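Local structure of jacalin-type lectin domain-containing protein (Musa acuminata, 7KMU) at residues A4-T9 against G136-P141; G78-Y83 against T110-P115; I89-L94 against A106-P111. The protein probably binds mannose-containing sugars, as a mannose-specific lectin of the jacalin-related family. One frame throughout, in Å; residues are numbered along the deposited sequence. Where two conformers were deposited one is given.

Contact 1: A4-T9 against G136-P141; sequences AIKVGT and GVYLMP
K6 and Y138 lie side by side and point the same way, with K6 CG over one face of the ring, toward its rim, in a CH-pi contact 3.7 Å from the centroid. K6 bends at chi3 (75°), bringing CE to 3.5 Å from Y138 OH. A4 CB approaches the edge of the same ring, 4.0 Å from Y138 CE2. One water links K6 NZ to Y138 OH; D19 takes both, as a salt bridge to K6 and a hydrogen bond to Y138. The first and last strands of the chain, 5-11 and 132-140, pair antiparallel here in one Greek-key sheet of the jacalin beta-prism. V7 and V137 form a hydrogen-bonded pair, with V7 N 2.9 Å from V137 O and a matching bond back. Each valine sets CG2 between its backbone N and carbonyl carbon, and the two CG2 methyls of V7 and V137 meet tightly at 3.5 Å. L139 CD1 reaches V7 CG2 at 3.9 Å, the side chains crossing at about a right angle, and I5 CG2 rests on L139 CB. A second water spans I5 N and L139 O. Beyond K6 and V7 the sheet runs on into a strand of the second subunit, whose L139 packs on L139 here.

Contact 2: G78-Y83 against T110-P115; sequences GHVVDY and TPFSIP
V80 and T110 exchange two backbone hydrogen bonds: T110 N to V80 O at 2.8 Å, and V80 N to T110 O, almost straight at the hydrogen (178°). G78 and F112 form a second hydrogen-bonded pair, with F112 N 2.9 Å from G78 O and G78 N bonded in return to F112 O. Between them H79 faces P111 as a non-hydrogen-bonded pair, a position that suits proline, which has no N-H to offer. The short CA-H...O contact from P111 CA to G78 O, 3.3 Å, adds to the ladder. H79 ND1 accepts a hydrogen bond from G109 N, which is consistent with the ring's turn, and one ring face is presented to P111; P111 CB stands 4.2 Å from the ring centroid, offset toward the rim. On the other face of the sheet F112 folds back over G78. Its CG lies between the backbone N and carbonyl carbon (chi1 60°), and the ring spreads flat against the glycine backbone, with G78 N above the ring centre and G78 C 3.4 Å from F112 CE1. This fit depends on the glycine, since a CB on G78 would stand only 2.9 Å from F112 CZ. V80 CG2 closes in obliquely to the ring plane, 3.9 Å from F112 CD1, the two side chains crossing at about a right angle. The ring of F112 also stacks with W10 and packs against I89 and L92 of strand 86-96, in the prism interior. Strand 110-116 is an outer strand of its antiparallel sheet within the chain, with 73-83 between it and 86-96; past it lies the second subunit, whose W10 NE1 hydrogen-bonds S113 OG and whose P111 packs on P111.

Contact 3: I89-L94 against A106-P111; sequences IGKLTL and AYEGTP
The long connection of a Greek key passes here across strands 86-96 and 73-83 of its own sheet: residues 106-108, on the way from the outer strand 100-104 to the opposite outer strand 110-116, meet G90 and K91. The main polar link is a salt bridge, K91 NZ to E108 OE2 at 2.8 Å. The ammonium meets OE2 on its anti side, 21° out of the carboxylate plane. Both side chains are extended beyond CG and cross obliquely, E108 CG passing 3.8 Å from K91 CE. K91 holds CG anti to its own carbonyl carbon (chi1 -86°), which sets CG only 3.2 Å from Y107 O. Farther out, K91 CE is 3.5 Å from A106 O, and a water taking a bond from K91 NZ donates to the same carbonyl. The lysine is thus laid across the loop, its aliphatic part against backbone and its charge between a carboxylate and a water. This is a surface feature of the beta-prism, on the sheet built from strands 73-83, 86-96, 100-104 and 110-116. Y107 O is buried by the contact with no hydrogen-bond partner in the model; the aliphatic part of K91 lies against it. G90 is close to the same oxygen, its C 3.6 Å from Y107 O, and a CB at G90 would sit a tight 3.0 Å from that oxygen. The Y107 ring leads away from strand 86-96 to meet Y83 edge-to-face and to pack on D35 and I36. E108 in turn touches H79, whose backbone hydrogen-bonds G90 and K91 from the neighbouring strand.

Contacts 2 and 3 belong to one sheet, their centres about 5 Å apart, and share T110 and P111. H79 joins them: its O is 2.9 Å from G90 N, and its ND1 is 2.9 Å from G109 N, so one residue holds both the strand beside it and the loop running past it. V81 CG1 also packs on the Y107 and E108 backbone. Contact 1 lies in a different sheet of the prism, its centre about 17 Å from that of contact 2 and about 19 Å from that of contact 3. Along the chain, contacts 2 and 3 are both nested in the loop that contact 1 closes. All three reach the second subunit.

Contact 1: A4-T9 against G136-P141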
loop_
_atom_site.group_PDB
_atom_site.type_symbol
_atom_site.label_atom_id
_atom_site.label_comp_id
_atom_site.label_asym_id
_atom_site.label_seq_id
_atom_site.Cartn_x
_atom_site.Cartn_y
_atom_site.Cartn_z
ATOM N N ALA B 4 -13.224 4.390 -8.495
ATOM C CA ALA B 4 -11.886 4.799 -8.018
ATOM C C ALA B 4 -11.226 3.711 -7.185
ATOM O O ALA B 4 -11.896 2.841 -6.616
ATOM C CB ALA B 4 -11.979 6.076 -7.190
ATOM N N ILE B 5 -9.886 3.763 -7.119
ATOM C CA ILE B 5 -9.102 2.866 -6.279
ATOM C C ILE B 5 -8.335 3.775 -5.323
ATOM O O ILE B 5 -7.517 4.598 -5.760
ATOM C CB ILE B 5 -8.163 1.920 -7.077
ATOM C CG1 ILE B 5 -8.998 0.928 -7.924
ATOM C CG2 ILE B 5 -7.219 1.190 -6.098
ATOM C CD1 ILE B 5 -8.233 0.021 -8.829
ATOM N N LYS B 6 -8.630 3.656 -4.026
ATOM C CA LYS B 6 -8.003 4.460 -2.977
ATOM C C LYS B 6 -7.333 3.560 -1.978
ATOM O O LYS B 6 -7.973 2.654 -1.457
ATOM C CB LYS B 6 -9.043 5.321 -2.248
ATOM C CG LYS B 6 -9.594 6.449 -3.125
ATOM C CD LYS B 6 -10.787 7.148 -2.469
ATOM C CE LYS B 6 -10.380 8.063 -1.331
ATOM N NZ LYS B 6 -11.567 8.746 -0.708
ATOM N N VAL B 7 -6.035 3.795 -1.722
ATOM C CA VAL B 7 -5.280 3.022 -0.736
ATOM C C VAL B 7 -4.807 3.944 0.366
ATOM O O VAL B 7 -4.369 5.063 0.107
ATOM C CB VAL B 7 -4.161 2.136 -1.325
ATOM C CG1 VAL B 7 -4.743 1.081 -2.257
ATOM C CG2 VAL B 7 -3.093 2.963 -2.054
ATOM N N GLY B 8 -4.954 3.480 1.591
ATOM C CA GLY B 8 -4.658 4.268 2.773
ATOM C C GLY B 8 -5.894 4.334 3.655
ATOM O O GLY B 8 -6.863 3.602 3.412
ATOM N N THR B 9 -5.895 5.178 4.695
ATOM C CA THR B 9 -4.766 6.044 5.028
ATOM C C THR B 9 -3.752 5.339 5.912
ATOM O O THR B 9 -4.030 4.301 6.530
ATOM C CB THR B 9 -5.256 7.291 5.820
ATOM O OG1 THR B 9 -5.923 6.862 7.012
ATOM C CG2 THR B 9 -6.189 8.197 5.010
ATOM N N GLY B 136 -3.129 9.118 2.064
ATOM C CA GLY B 136 -3.508 8.011 1.199
ATOM C C GLY B 136 -3.421 8.460 -0.237
ATOM O O GLY B 136 -3.264 9.662 -0.519
ATOM N N VAL B 137 -3.513 7.494 -1.167
ATOM C CA VAL B 137 -3.413 7.803 -2.587
ATOM C C VAL B 137 -4.487 7.169 -3.443
ATOM O O VAL B 137 -5.004 6.104 -3.103
ATOM C CB VAL B 137 -2.009 7.449 -3.161
ATOM C CG1 VAL B 137 -0.924 8.375 -2.599
ATOM C CG2 VAL B 137 -1.648 5.981 -2.934
ATOM N N TYR B 138 -4.785 7.818 -4.580
ATOM C CA TYR B 138 -5.618 7.255 -5.634
ATOM C C TYR B 138 -4.678 6.535 -6.597
ATOM O O TYR B 138 -3.564 7.017 -6.858
ATOM C CB TYR B 138 -6.311 8.371 -6.421
ATOM C CG TYR B 138 -7.509 8.938 -5.705
ATOM C CD1 TYR B 138 -7.362 9.909 -4.718
ATOM C CD2 TYR B 138 -8.793 8.486 -5.991
ATOM C CE1 TYR B 138 -8.465 10.448 -4.065
ATOM C CE2 TYR B 138 -9.906 9.018 -5.346
ATOM C CZ TYR B 138 -9.739 9.991 -4.377
ATOM O OH TYR B 138 -10.851 10.489 -3.747
ATOM N N LEU B 139 -5.140 5.412 -7.158
ATOM C CA LEU B 139 -4.358 4.640 -8.124
ATOM C C LEU B 139 -5.106 4.535 -9.433
ATOM O O LEU B 139 -6.331 4.465 -9.438
ATOM C CB LEU B 139 -4.025 3.232 -7.605
ATOM C CG LEU B 139 -3.239 3.202 -6.296
ATOM C CD1 LEU B 139 -3.069 1.796 -5.811
ATOM C CD2 LEU B 139 -1.857 3.834 -6.455
ATOM N N MET B 140 -4.361 4.522 -10.542
ATOM C CA MET B 140 -4.904 4.371 -11.895
ATOM C C MET B 140 -3.943 3.526 -12.698
ATOM O O MET B 140 -2.750 3.531 -12.399
ATOM C CB MET B 140 -4.977 5.734 -12.590
ATOM C CG MET B 140 -6.036 6.578 -12.083
ATOM S SD MET B 140 -6.109 8.036 -13.111
ATOM C CE MET B 140 -7.283 8.813 -12.287
ATOM N N PRO B 141 -4.385 2.827 -13.764
ATOM C CA PRO B 141 -3.399 2.139 -14.608
ATOM C C PRO B 141 -2.660 3.150 -15.487
ATOM O O PRO B 141 -3.050 4.321 -15.572
ATOM C CB PRO B 141 -4.248 1.172 -15.449
ATOM C CG PRO B 141 -5.626 1.686 -15.387
ATOM C CD PRO B 141 -5.750 2.725 -14.318
HETATM O O HOH W 1 -8.647 5.939 -8.754
HETATM O O HOH W 2 -13.677 9.901 -2.171
#

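Contact 2: G78-Y83 against T110-P115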
loop_
_atom_site.group_PDB
_atom_site.type_symbol
_atom_site.label_atom_id
_atom_site.label_comp_id
_atom_site.label_asym_id
_atom_site.label_seq_id
_atom_site.Cartn_x
_atom_site.Cartn_y
_atom_site.Cartn_z
ATOM N N GLY B 78 6.995 6.451 3.713
ATOM C CA GLY B 78 7.194 7.349 4.834
ATOM C C GLY B 78 7.096 6.671 6.171
ATOM O O GLY B 78 7.160 5.440 6.255
ATOM N N HIS B 79 6.930 7.492 7.229
ATOM C CA HIS B 79 6.819 7.012 8.599
ATOM C C HIS B 79 5.638 7.618 9.312
ATOM O O HIS B 79 5.409 8.830 9.202
ATOM C CB HIS B 79 8.088 7.356 9.402
ATOM C CG HIS B 79 9.225 6.429 9.137
ATOM N ND1 HIS B 79 9.574 5.441 10.047
ATOM C CD2 HIS B 79 10.043 6.349 8.062
ATOM C CE1 HIS B 79 10.607 4.808 9.505
ATOM N NE2 HIS B 79 10.919 5.311 8.308
ATOM N N VAL B 80 4.908 6.786 10.073
ATOM C CA VAL B 80 3.848 7.223 10.995
ATOM C C VAL B 80 4.592 7.357 12.323
ATOM O O VAL B 80 5.266 6.411 12.746
ATOM C CB VAL B 80 2.664 6.254 11.093
ATOM C CG1 VAL B 80 1.665 6.742 12.144
ATOM C CG2 VAL B 80 1.988 6.096 9.733
ATOM N N VAL B 81 4.507 8.525 12.965
ATOM C CA VAL B 81 5.303 8.803 14.154
ATOM C C VAL B 81 4.530 9.393 15.297
ATOM O O VAL B 81 3.426 9.924 15.112
ATOM C CB VAL B 81 6.480 9.773 13.801
ATOM C CG1 VAL B 81 7.229 9.317 12.555
ATOM C CG2 VAL B 81 6.006 11.229 13.641
ATOM N N ASP B 82 5.157 9.344 16.487
ATOM C CA ASP B 82 4.616 9.984 17.679
ATOM C C ASP B 82 5.325 11.338 17.769
ATOM O O ASP B 82 6.560 11.385 17.801
ATOM C CB ASP B 82 4.880 9.145 18.939
ATOM C CG ASP B 82 4.240 9.741 20.176
ATOM O OD1 ASP B 82 4.839 10.664 20.768
ATOM O OD2 ASP B 82 3.132 9.296 20.542
ATOM N N TYR B 83 4.561 12.442 17.736
ATOM C CA TYR B 83 5.118 13.787 17.803
ATOM C C TYR B 83 4.396 14.503 18.930
ATOM O O TYR B 83 3.246 14.912 18.762
ATOM C CB TYR B 83 4.915 14.525 16.472
ATOM C CG TYR B 83 5.621 15.858 16.392
ATOM C CD1 TYR B 83 7.010 15.938 16.460
ATOM C CD2 TYR B 83 4.907 17.035 16.180
ATOM C CE1 TYR B 83 7.672 17.156 16.338
ATOM C CE2 TYR B 83 5.558 18.263 16.067
ATOM C CZ TYR B 83 6.942 18.317 16.149
ATOM O OH TYR B 83 7.600 19.519 16.032
ATOM N N THR B 110 6.672 3.997 12.521
ATOM C CA THR B 110 6.196 2.811 11.818
ATOM C C THR B 110 6.249 3.100 10.320
ATOM O O THR B 110 5.516 3.971 9.856
ATOM C CB THR B 110 4.783 2.412 12.272
ATOM O OG1 THR B 110 4.791 2.249 13.695
ATOM C CG2 THR B 110 4.312 1.111 11.636
ATOM N N PRO B 111 7.134 2.445 9.550
ATOM C CA PRO B 111 7.193 2.741 8.117
ATOM C C PRO B 111 6.004 2.220 7.337
ATOM O O PRO B 111 5.351 1.256 7.734
ATOM C CB PRO B 111 8.475 2.047 7.660
ATOM C CG PRO B 111 8.620 0.902 8.598
ATOM C CD PRO B 111 8.122 1.411 9.933
ATOM N N PHE B 112 5.726 2.889 6.219
ATOM C CA PHE B 112 4.728 2.475 5.241
ATOM C C PHE B 112 5.339 2.684 3.862
ATOM O O PHE B 112 6.194 3.572 3.670
ATOM C CB PHE B 112 3.390 3.217 5.374
ATOM C CG PHE B 112 3.426 4.720 5.210
ATOM C CD1 PHE B 112 3.675 5.545 6.297
ATOM C CD2 PHE B 112 3.173 5.311 3.970
ATOM C CE1 PHE B 112 3.701 6.937 6.148
ATOM C CE2 PHE B 112 3.213 6.702 3.816
ATOM C CZ PHE B 112 3.475 7.506 4.911
ATOM N N SER B 113 4.917 1.866 2.894
ATOM C CA SER B 113 5.436 1.957 1.541
ATOM C C SER B 113 4.424 1.438 0.555
ATOM O O SER B 113 3.791 0.392 0.794
ATOM C CB SER B 113 6.751 1.196 1.405
ATOM O OG SER B 113 6.591 -0.179 1.727
ATOM N N ILE B 114 4.256 2.180 -0.556
ATOM C CA ILE B 114 3.325 1.842 -1.630
ATOM C C ILE B 114 4.091 1.773 -2.940
ATOM O O ILE B 114 4.096 2.744 -3.694
ATOM C CB ILE B 114 2.118 2.822 -1.717
ATOM C CG1 ILE B 114 1.421 2.966 -0.375
ATOM C CG2 ILE B 114 1.107 2.397 -2.811
ATOM C CD1 ILE B 114 2.147 3.929 0.689
ATOM N N PRO B 115 4.763 0.647 -3.216
ATOM C CA PRO B 115 5.476 0.524 -4.499
ATOM C C PRO B 115 4.491 0.133 -5.601
ATOM O O PRO B 115 3.904 -0.948 -5.546
ATOM C CB PRO B 115 6.512 -0.573 -4.234
ATOM C CG PRO B 115 6.060 -1.291 -3.008
ATOM C CD PRO B 115 4.894 -0.570 -2.391
#

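Contact 3: I89-L94 against A106-P111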
loop_
_atom_site.group_PDB
_atom_site.type_symbol
_atom_site.label_atom_id
_atom_site.label_comp_id
_atom_site.label_asym_id
_atom_site.label_seq_id
_atom_site.Cartn_x
_atom_site.Cartn_y
_atom_site.Cartn_z
ATOM N N ILE B 89 2.230 11.999 10.230
ATOM C CA ILE B 89 3.252 11.608 9.245
ATOM C C ILE B 89 4.532 12.397 9.577
ATOM O O ILE B 89 4.530 13.638 9.588
ATOM C CB ILE B 89 2.758 11.857 7.797
ATOM C CG1 ILE B 89 1.397 11.167 7.519
ATOM C CG2 ILE B 89 3.840 11.426 6.762
ATOM C CD1 ILE B 89 1.380 9.611 7.801
ATOM N N GLY B 90 5.613 11.664 9.862
ATOM C CA GLY B 90 6.878 12.273 10.250
ATOM C C GLY B 90 7.906 12.352 9.142
ATOM O O GLY B 90 8.814 13.187 9.210
ATOM N N LYS B 91 7.786 11.466 8.121
ATOM C CA LYS B 91 8.693 11.421 6.973
ATOM C C LYS B 91 7.890 11.034 5.755
ATOM O O LYS B 91 6.960 10.232 5.864
ATOM C CB LYS B 91 9.805 10.386 7.179
ATOM C CG LYS B 91 10.994 10.933 7.926
ATOM C CD LYS B 91 12.197 10.000 7.826
ATOM C CE LYS B 91 13.330 10.609 8.583
ATOM N NZ LYS B 91 14.564 9.792 8.485
ATOM N N LEU B 92 8.228 11.613 4.588
ATOM C CA LEU B 92 7.522 11.303 3.362
ATOM C C LEU B 92 8.442 11.453 2.152
ATOM O O LEU B 92 9.229 12.400 2.080
ATOM C CB LEU B 92 6.300 12.243 3.216
ATOM C CG LEU B 92 5.264 11.879 2.148
ATOM C CD1 LEU B 92 4.604 10.506 2.439
ATOM C CD2 LEU B 92 4.182 12.967 2.066
ATOM N N THR B 93 8.295 10.535 1.189
ATOM C CA THR B 93 9.004 10.535 -0.081
ATOM C C THR B 93 8.009 10.178 -1.171
ATOM O O THR B 93 7.133 9.315 -0.962
ATOM C CB THR B 93 10.121 9.460 -0.082
ATOM O OG1 THR B 93 11.062 9.688 0.974
ATOM C CG2 THR B 93 10.893 9.397 -1.413
ATOM N N LEU B 94 8.151 10.819 -2.338
ATOM C CA LEU B 94 7.411 10.448 -3.548
ATOM C C LEU B 94 8.452 10.096 -4.586
ATOM O O LEU B 94 9.409 10.866 -4.767
ATOM C CB LEU B 94 6.487 11.554 -4.092
ATOM C CG LEU B 94 5.382 12.041 -3.158
ATOM C CD1 LEU B 94 4.612 13.191 -3.791
ATOM C CD2 LEU B 94 4.403 10.906 -2.811
ATOM N N ALA B 106 12.083 14.493 9.714
ATOM C CA ALA B 106 13.185 13.922 10.493
ATOM C C ALA B 106 12.793 12.777 11.423
ATOM O O ALA B 106 13.656 11.980 11.801
ATOM C CB ALA B 106 13.867 15.025 11.291
ATOM N N TYR B 107 11.516 12.692 11.813
ATOM C CA TYR B 107 11.050 11.664 12.739
ATOM C C TYR B 107 10.756 10.330 12.077
ATOM O O TYR B 107 10.217 10.288 10.971
ATOM C CB TYR B 107 9.781 12.144 13.469
ATOM C CG TYR B 107 10.020 12.930 14.741
ATOM C CD1 TYR B 107 10.802 14.084 14.737
ATOM C CD2 TYR B 107 9.370 12.589 15.922
ATOM C CE1 TYR B 107 10.980 14.843 15.892
ATOM C CE2 TYR B 107 9.546 13.335 17.087
ATOM C CZ TYR B 107 10.353 14.461 17.067
ATOM O OH TYR B 107 10.530 15.200 18.211
ATOM N N GLU B 108 11.069 9.230 12.784
ATOM C CA GLU B 108 10.757 7.885 12.319
ATOM C C GLU B 108 9.845 7.179 13.332
ATOM O O GLU B 108 9.685 7.644 14.473
ATOM C CB GLU B 108 12.028 7.069 12.004
ATOM C CG GLU B 108 12.752 7.582 10.767
ATOM C CD GLU B 108 13.832 6.702 10.162
ATOM O OE1 GLU B 108 14.109 5.614 10.716
ATOM O OE2 GLU B 108 14.394 7.100 9.117
ATOM N N GLY B 109 9.212 6.107 12.893
ATOM C CA GLY B 109 8.292 5.346 13.727
ATOM C C GLY B 109 7.910 4.060 13.043
ATOM O O GLY B 109 8.738 3.143 12.948
ATOM N N THR B 110 6.672 3.997 12.521
ATOM C CA THR B 110 6.196 2.811 11.818
ATOM C C THR B 110 6.249 3.100 10.320
ATOM O O THR B 110 5.516 3.971 9.856
ATOM C CB THR B 110 4.783 2.412 12.272
ATOM O OG1 THR B 110 4.791 2.249 13.695
ATOM C CG2 THR B 110 4.312 1.111 11.636
ATOM N N PRO B 111 7.134 2.445 9.550
ATOM C CA PRO B 111 7.193 2.741 8.117
ATOM C C PRO B 111 6.004 2.220 7.337
ATOM O O PRO B 111 5.351 1.256 7.734
ATOM C CB PRO B 111 8.475 2.047 7.660
ATOM C CG PRO B 111 8.620 0.902 8.598
ATOM C CD PRO B 111 8.122 1.411 9.933
HETATM O O HOH W 3 15.923 11.204 10.492
#